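Local coordinates for protein fructokinase (Silicibacter sp., PDB 3C8U) that probably phosphorylates fructose or a related small substrate at the expense of ATP, at residues L134-A138 with P139-D143; L165-R168 with W169-G173. All coordinates share one frame; numbering follows the deposited sequence.

Both contacts are local, each within one unbroken run of residues, and they come in series along the chain, contact 1 first. Contact 1 (134-143) is a turn in the loop that joins strands 126-131 and 150-154 of the five-stranded parallel sheet; in the sheet strand 23-28 lies between these two. Contact 2 (165-173) is the C-terminal end of helix 158-171, the first helix after strand 150-154. The centres are about 29 Å apart, the nearest atoms about 15 Å. Contact 1 thus shapes a strand connection, whereas contact 2, about 21 Å from the chain centre, ends a helix packed on helices 176-184 and 186-195, its Arg168 side chain near, without touching, a probable P-loop.

Contact 1 (L134-A138 with P139-D143); sequences LLFDA and PGWRD
Phe136 and Trp141 form the packed side of this turn. The Phe136 ring presents its edge to the face of the indole five-membered ring, an edge-to-face stack with planes at 77°, and its CD2 lies 3.8 Å from Trp141 CB. With CG anti to the backbone N (chi1 -170°), the phenyl ring is swung so that its CD2 edge meets Trp141. Phe85 and Phe88 extend this apolar patch beyond Trp141. Water 1 is held between the two residues: it accepts from Phe136 N at 2.9 Å and donates to Trp141 O at 2.7 Å.

The other side is more exposed and polar. Arg142 grips Asp137 side-on, with both nitrogens on one oxygen: NE to OD1 is 2.7 Å and NH2 to OD1 3.0 Å. OD1 lies near the guanidinium plane, but the carboxylate is turned 82° from it, and NH2 meets OD1 from above the carboxylate plane. One guanidinium face rests on the backbone, with Ala138 C 3.6 Å above its centre. Arg142 N also donates to Ala138 O at 2.9 Å, drawing the chain back on itself. Asp137 is the centre of an inverse gamma turn, here within a strand-connecting loop of the parallel alpha/beta domain.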
ATOM      1  N   LEU A 134      -1.462   3.000  -5.449  1.00 17.38           N
ATOM      2  CA  LEU A 134      -2.184   1.925  -6.136  1.00 18.68           C
ATOM      3  C   LEU A 134      -3.322   2.396  -7.018  1.00 18.64           C
ATOM      4  O   LEU A 134      -3.864   1.619  -7.810  1.00 20.05           O
ATOM      5  CB  LEU A 134      -2.669   0.869  -5.145  1.00 19.38           C
ATOM      6  CG  LEU A 134      -1.560   0.231  -4.266  1.00 19.92           C
ATOM      7  CD1 LEU A 134      -2.166  -0.991  -3.538  1.00 18.21           C
ATOM      8  CD2 LEU A 134      -0.258  -0.149  -5.034  1.00 15.24           C
ATOM      9  N   LEU A 135      -3.636   3.682  -6.877  1.00 19.15           N
ATOM     10  CA  LEU A 135      -4.723   4.360  -7.604  1.00 20.16           C
ATOM     11  C   LEU A 135      -4.227   5.733  -8.054  1.00 21.54           C
ATOM     12  O   LEU A 135      -4.869   6.766  -7.899  1.00 19.62           O
ATOM     13  CB  LEU A 135      -5.980   4.484  -6.730  1.00 17.14           C
ATOM     14  CG  LEU A 135      -6.719   3.149  -6.492  1.00 22.32           C
ATOM     15  CD1 LEU A 135      -7.940   3.307  -5.593  1.00 21.14           C
ATOM     16  CD2 LEU A 135      -7.107   2.442  -7.802  1.00 19.22           C
ATOM     17  N   PHE A 136      -3.012   5.699  -8.563  1.00 20.84           N
ATOM     18  CA  PHE A 136      -2.206   6.907  -8.801  1.00 21.43           C
ATOM     19  C   PHE A 136      -2.026   7.220 -10.287  1.00 21.01           C
ATOM     20  O   PHE A 136      -1.459   6.445 -11.069  1.00 20.88           O
ATOM     21  CB  PHE A 136      -0.858   6.713  -8.080  1.00 23.28           C
ATOM     22  CG  PHE A 136       0.001   7.932  -8.024  1.00 21.25           C
ATOM     23  CD1 PHE A 136      -0.400   9.061  -7.319  1.00 19.45           C
ATOM     24  CD2 PHE A 136       1.253   7.929  -8.629  1.00 20.03           C
ATOM     25  CE1 PHE A 136       0.421  10.180  -7.248  1.00 19.85           C
ATOM     26  CE2 PHE A 136       2.083   9.056  -8.577  1.00 25.05           C
ATOM     27  CZ  PHE A 136       1.669  10.180  -7.896  1.00 22.26           C
ATOM     28  N   ASP A 137      -2.558   8.379 -10.656  1.00 21.93           N
ATOM     29  CA  ASP A 137      -2.641   8.800 -12.061  1.00 24.34           C
ATOM     30  C   ASP A 137      -1.332   9.464 -12.513  1.00 24.81           C
ATOM     31  O   ASP A 137      -1.189  10.685 -12.622  1.00 21.53           O
ATOM     32  CB  ASP A 137      -3.862   9.691 -12.272  1.00 25.00           C
ATOM     33  CG  ASP A 137      -4.206   9.908 -13.742  1.00 27.03           C
ATOM     34  OD1 ASP A 137      -3.570   9.358 -14.664  1.00 22.80           O
ATOM     35  OD2 ASP A 137      -5.166  10.648 -13.963  1.00 32.71           O
ATOM     36  N   ALA A 138      -0.390   8.579 -12.745  1.00 22.84           N
ATOM     37  CA  ALA A 138       0.938   8.908 -13.303  1.00 22.48           C
ATOM     38  C   ALA A 138       1.425   7.780 -14.197  1.00 24.37           C
ATOM     39  O   ALA A 138       0.972   6.639 -14.075  1.00 26.56           O
ATOM     40  CB  ALA A 138       1.950   9.122 -12.197  1.00 19.22           C
ATOM     41  N   PRO A 139       2.366   8.086 -15.095  1.00 25.43           N
ATOM     42  CA  PRO A 139       2.947   7.032 -15.902  1.00 25.33           C
ATOM     43  C   PRO A 139       3.461   5.869 -15.077  1.00 25.24           C
ATOM     44  O   PRO A 139       4.085   6.020 -14.009  1.00 23.62           O
ATOM     45  CB  PRO A 139       4.062   7.755 -16.661  1.00 26.73           C
ATOM     46  CG  PRO A 139       3.551   9.168 -16.789  1.00 24.94           C
ATOM     47  CD  PRO A 139       2.850   9.429 -15.488  1.00 27.09           C
ATOM     48  N   GLY A 140       3.151   4.704 -15.619  1.00 23.09           N
ATOM     49  CA  GLY A 140       3.495   3.426 -15.036  1.00 21.57           C
ATOM     50  C   GLY A 140       2.443   3.042 -14.011  1.00 20.54           C
ATOM     51  O   GLY A 140       1.717   2.056 -14.152  1.00 19.15           O
ATOM     52  N   TRP A 141       2.359   3.882 -12.997  1.00 19.59           N
ATOM     53  CA  TRP A 141       1.532   3.644 -11.833  1.00 19.35           C
ATOM     54  C   TRP A 141       0.072   3.469 -12.232  1.00 21.16           C
ATOM     55  O   TRP A 141      -0.651   2.632 -11.680  1.00 18.88           O
ATOM     56  CB  TRP A 141       1.670   4.768 -10.786  1.00 21.73           C
ATOM     57  CG  TRP A 141       3.050   4.847 -10.174  1.00 17.94           C
ATOM     58  CD1 TRP A 141       4.026   5.726 -10.500  1.00 21.14           C
ATOM     59  CD2 TRP A 141       3.599   3.992  -9.161  1.00 22.95           C
ATOM     60  NE1 TRP A 141       5.143   5.498  -9.750  1.00 20.49           N
ATOM     61  CE2 TRP A 141       4.913   4.431  -8.921  1.00 19.47           C
ATOM     62  CE3 TRP A 141       3.098   2.903  -8.421  1.00 24.33           C
ATOM     63  CZ2 TRP A 141       5.737   3.835  -7.977  1.00 17.74           C
ATOM     64  CZ3 TRP A 141       3.921   2.299  -7.487  1.00 19.72           C
ATOM     65  CH2 TRP A 141       5.234   2.773  -7.266  1.00 20.82           C
ATOM     66  N   ARG A 142      -0.340   4.223 -13.235  1.00 21.43           N
ATOM     67  CA  ARG A 142      -1.768   4.267 -13.618  1.00 22.18           C
ATOM     68  C   ARG A 142      -2.174   2.942 -14.266  1.00 23.14           C
ATOM     69  O   ARG A 142      -3.352   2.570 -14.292  1.00 25.05           O
ATOM     70  CB  ARG A 142      -2.088   5.459 -14.537  1.00 22.66           C
ATOM     71  CG  ARG A 142      -1.432   5.415 -15.902  1.00 24.93           C
ATOM     72  CD  ARG A 142      -2.040   6.479 -16.796  1.00 27.27           C
ATOM     73  NE  ARG A 142      -1.928   7.818 -16.232  1.00 25.70           N
ATOM     74  CZ  ARG A 142      -1.066   8.735 -16.660  1.00 29.66           C
ATOM     75  NH1 ARG A 142      -0.205   8.450 -17.625  1.00 29.36           N
ATOM     76  NH2 ARG A 142      -1.040   9.924 -16.100  1.00 24.35           N
ATOM     77  N   ASP A 143      -1.166   2.207 -14.700  1.00 21.56           N
ATOM     78  CA  ASP A 143      -1.381   0.924 -15.368  1.00 23.12           C
ATOM     79  C   ASP A 143      -1.695  -0.179 -14.384  1.00 21.71           C
ATOM     80  O   ASP A 143      -2.155  -1.252 -14.764  1.00 23.75           O
ATOM     81  CB  ASP A 143      -0.186   0.500 -16.191  1.00 25.03           C
ATOM     82  CG  ASP A 143       0.067   1.428 -17.343  1.00 27.71           C
ATOM     83  OD1 ASP A 143      -0.865   2.112 -17.778  1.00 28.78           O
ATOM     84  OD2 ASP A 143       1.208   1.465 -17.795  1.00 29.50           O
TER
HETATM   85  O   HOH W   1      -1.475   3.349  -9.206  1.00 26.52           O

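Contact 2 (L165-R168 with W169-G173)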
ATOM      1  N   LEU A 165       0.762  12.118  11.291  1.00 26.53           N
ATOM      2  CA  LEU A 165       2.173  12.152  10.896  1.00 23.14           C
ATOM      3  C   LEU A 165       3.021  12.874  11.924  1.00 24.82           C
ATOM      4  O   LEU A 165       4.142  12.464  12.214  1.00 25.54           O
ATOM      5  CB  LEU A 165       2.348  12.757   9.500  1.00 24.75           C
ATOM      6  CG  LEU A 165       1.855  11.805   8.399  1.00 19.84           C
ATOM      7  CD1 LEU A 165       1.699  12.492   7.035  1.00 24.46           C
ATOM      8  CD2 LEU A 165       2.755  10.600   8.305  1.00 25.78           C
ATOM      9  N   VAL A 166       2.481  13.937  12.510  1.00 22.53           N
ATOM     10  CA  VAL A 166       3.260  14.678  13.523  1.00 24.05           C
ATOM     11  C   VAL A 166       3.473  13.769  14.731  1.00 23.86           C
ATOM     12  O   VAL A 166       4.584  13.646  15.229  1.00 25.20           O
ATOM     13  CB  VAL A 166       2.640  16.025  13.900  1.00 21.86           C
ATOM     14  CG1 VAL A 166       3.316  16.637  15.145  1.00 20.56           C
ATOM     15  CG2 VAL A 166       2.766  16.982  12.713  1.00 22.83           C
ATOM     16  N   GLN A 167       2.416  13.095  15.146  1.00 25.28           N
ATOM     17  CA  GLN A 167       2.517  12.141  16.264  1.00 28.05           C
ATOM     18  C   GLN A 167       3.568  11.075  15.985  1.00 32.16           C
ATOM     19  O   GLN A 167       4.366  10.705  16.868  1.00 34.06           O
ATOM     20  CB  GLN A 167       1.180  11.487  16.602  1.00 27.50           C
ATOM     21  CG  GLN A 167       1.211  10.735  17.963  1.00 28.66           C
ATOM     22  CD  GLN A 167       1.648  11.622  19.145  1.00 27.27           C
ATOM     23  OE1 GLN A 167       0.985  12.607  19.481  1.00 31.74           O
ATOM     24  NE2 GLN A 167       2.763  11.257  19.788  1.00 19.91           N
ATOM     25  N   ARG A 168       3.601  10.636  14.740  1.00 33.52           N
ATOM     26  CA  ARG A 168       4.562   9.600  14.327  1.00 35.09           C
ATOM     27  C   ARG A 168       5.958  10.077  14.641  1.00 31.49           C
ATOM     28  O   ARG A 168       6.752   9.390  15.263  1.00 31.13           O
ATOM     29  CB  ARG A 168       4.427   9.260  12.831  1.00 36.42           C
ATOM     30  CG  ARG A 168       5.560   8.413  12.272  1.00 44.68           C
ATOM     31  CD  ARG A 168       5.098   7.611  11.048  1.00 52.52           C
ATOM     32  NE  ARG A 168       5.531   8.186   9.770  1.00 55.28           N
ATOM     33  CZ  ARG A 168       5.066   7.787   8.584  1.00 54.96           C
ATOM     34  NH1 ARG A 168       4.140   6.838   8.517  1.00 54.80           N
ATOM     35  NH2 ARG A 168       5.504   8.346   7.465  1.00 49.41           N
ATOM     36  N   TRP A 169       6.217  11.313  14.267  1.00 29.86           N
ATOM     37  CA  TRP A 169       7.545  11.878  14.387  1.00 29.64           C
ATOM     38  C   TRP A 169       7.855  12.227  15.839  1.00 29.67           C
ATOM     39  O   TRP A 169       9.019  12.214  16.278  1.00 28.93           O
ATOM     40  CB  TRP A 169       7.727  13.048  13.426  1.00 31.93           C
ATOM     41  CG  TRP A 169       7.808  12.521  12.041  1.00 36.64           C
ATOM     42  CD1 TRP A 169       6.841  12.564  11.077  1.00 37.90           C
ATOM     43  CD2 TRP A 169       8.886  11.763  11.496  1.00 39.90           C
ATOM     44  NE1 TRP A 169       7.272  11.907   9.947  1.00 40.16           N
ATOM     45  CE2 TRP A 169       8.527  11.411  10.176  1.00 43.22           C
ATOM     46  CE3 TRP A 169      10.132  11.363  11.987  1.00 39.57           C
ATOM     47  CZ2 TRP A 169       9.378  10.678   9.335  1.00 41.17           C
ATOM     48  CZ3 TRP A 169      10.981  10.639  11.147  1.00 48.80           C
ATOM     49  CH2 TRP A 169      10.594  10.304   9.837  1.00 44.34           C
ATOM     50  N   LEU A 170       6.791  12.474  16.596  1.00 29.70           N
ATOM     51  CA  LEU A 170       6.932  12.769  18.027  1.00 28.83           C
ATOM     52  C   LEU A 170       7.372  11.470  18.724  1.00 30.99           C
ATOM     53  O   LEU A 170       8.241  11.457  19.586  1.00 33.12           O
ATOM     54  CB  LEU A 170       5.635  13.295  18.639  1.00 27.34           C
ATOM     55  CG  LEU A 170       5.259  14.757  18.388  1.00 23.50           C
ATOM     56  CD1 LEU A 170       3.866  15.078  18.999  1.00 17.20           C
ATOM     57  CD2 LEU A 170       6.340  15.657  18.942  1.00 21.69           C
ATOM     58  N   ASP A 171       6.770  10.379  18.297  1.00 35.72           N
ATOM     59  CA  ASP A 171       7.098   9.040  18.836  1.00 37.74           C
ATOM     60  C   ASP A 171       8.571   8.717  18.601  1.00 40.57           C
ATOM     61  O   ASP A 171       9.242   8.086  19.417  1.00 42.99           O
ATOM     62  CB  ASP A 171       6.199   7.966  18.220  1.00 37.26           C
ATOM     63  CG  ASP A 171       4.765   8.059  18.721  1.00 40.02           C
ATOM     64  OD1 ASP A 171       4.523   8.858  19.652  1.00 33.03           O
ATOM     65  OD2 ASP A 171       3.884   7.352  18.181  1.00 47.16           O
ATOM     66  N   HIS A 172       9.055   9.207  17.482  1.00 41.63           N
ATOM     67  CA  HIS A 172      10.423   8.976  17.048  1.00 42.94           C
ATOM     68  C   HIS A 172      11.385   9.814  17.887  1.00 41.86           C
ATOM     69  O   HIS A 172      12.599   9.670  17.801  1.00 44.46           O
ATOM     70  CB  HIS A 172      10.576   9.271  15.558  1.00 43.98           C
ATOM     71  CG  HIS A 172      11.696   8.522  14.922  1.00 53.72           C
ATOM     72  ND1 HIS A 172      12.494   9.059  13.935  1.00 60.82           N
ATOM     73  CD2 HIS A 172      12.178   7.281  15.164  1.00 58.98           C
ATOM     74  CE1 HIS A 172      13.409   8.175  13.583  1.00 62.70           C
ATOM     75  NE2 HIS A 172      13.242   7.088  14.315  1.00 63.84           N
ATOM     76  N   GLY A 173      10.827  10.679  18.721  1.00 38.63           N
ATOM     77  CA  GLY A 173      11.628  11.410  19.718  1.00 35.42           C
ATOM     78  C   GLY A 173      11.946  12.820  19.287  1.00 33.55           C
ATOM     79  O   GLY A 173      12.685  13.566  19.943  1.00 33.15           O
TER
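Gln167 and Asp171, one helical turn apart, share the side-chain hydrogen bond of this contact: Gln167 NE2 donates to Asp171 OD1 at 3.0 Å, with an N-H...O angle of 157°. The acceptor lies in the amide plane, yet NE2 approaches from above the carboxylate plane, the two planes being 43° apart. A bend in the glutamine chain at chi2 turns its amide along the helix toward the aspartate. Beneath it, Asp171 N donates to Gln167 O at 2.8 Å, so backbone and side chains tie the same pair. The neighbouring bonds follow the same i to i+4 pattern, Leu170 N to Val166 O at 2.8 Å and Trp169 N to Leu165 O at 3.1 Å; the last, His172 N to Arg168 O, is longer at 3.2 Å.

This is the C-terminal turn of helix 158-171, finished by a Schellman motif in which Gly173 adopts positive phi, where a side chain would be pressed against the carbonyl O of His172.

Arg168 and Trp169 extend in a common direction, one next to the other, with guanidinium and indole planes 74° apart. Leu165 CD2 lies 3.6 Å above the Arg168 guanidinium plane, over its centre, while Arg168 NH2 makes a salt bridge with Asp187 of helix 186-195. Trp169 CD1 sits 2.9 Å from Leu165 O, and the ring reaches Ala179 and Arg182 of helix 176-184 as well as Asp187. An alanine in place of Trp169 takes away the indole and is likely to open a gap toward helices 176-184 and 186-195 and give the Arg168 side chain more freedom to move. Val166 CG1 and Leu170 CD1 make a loose apolar contact at 4.2 Å, while Val166 also packs on Val180.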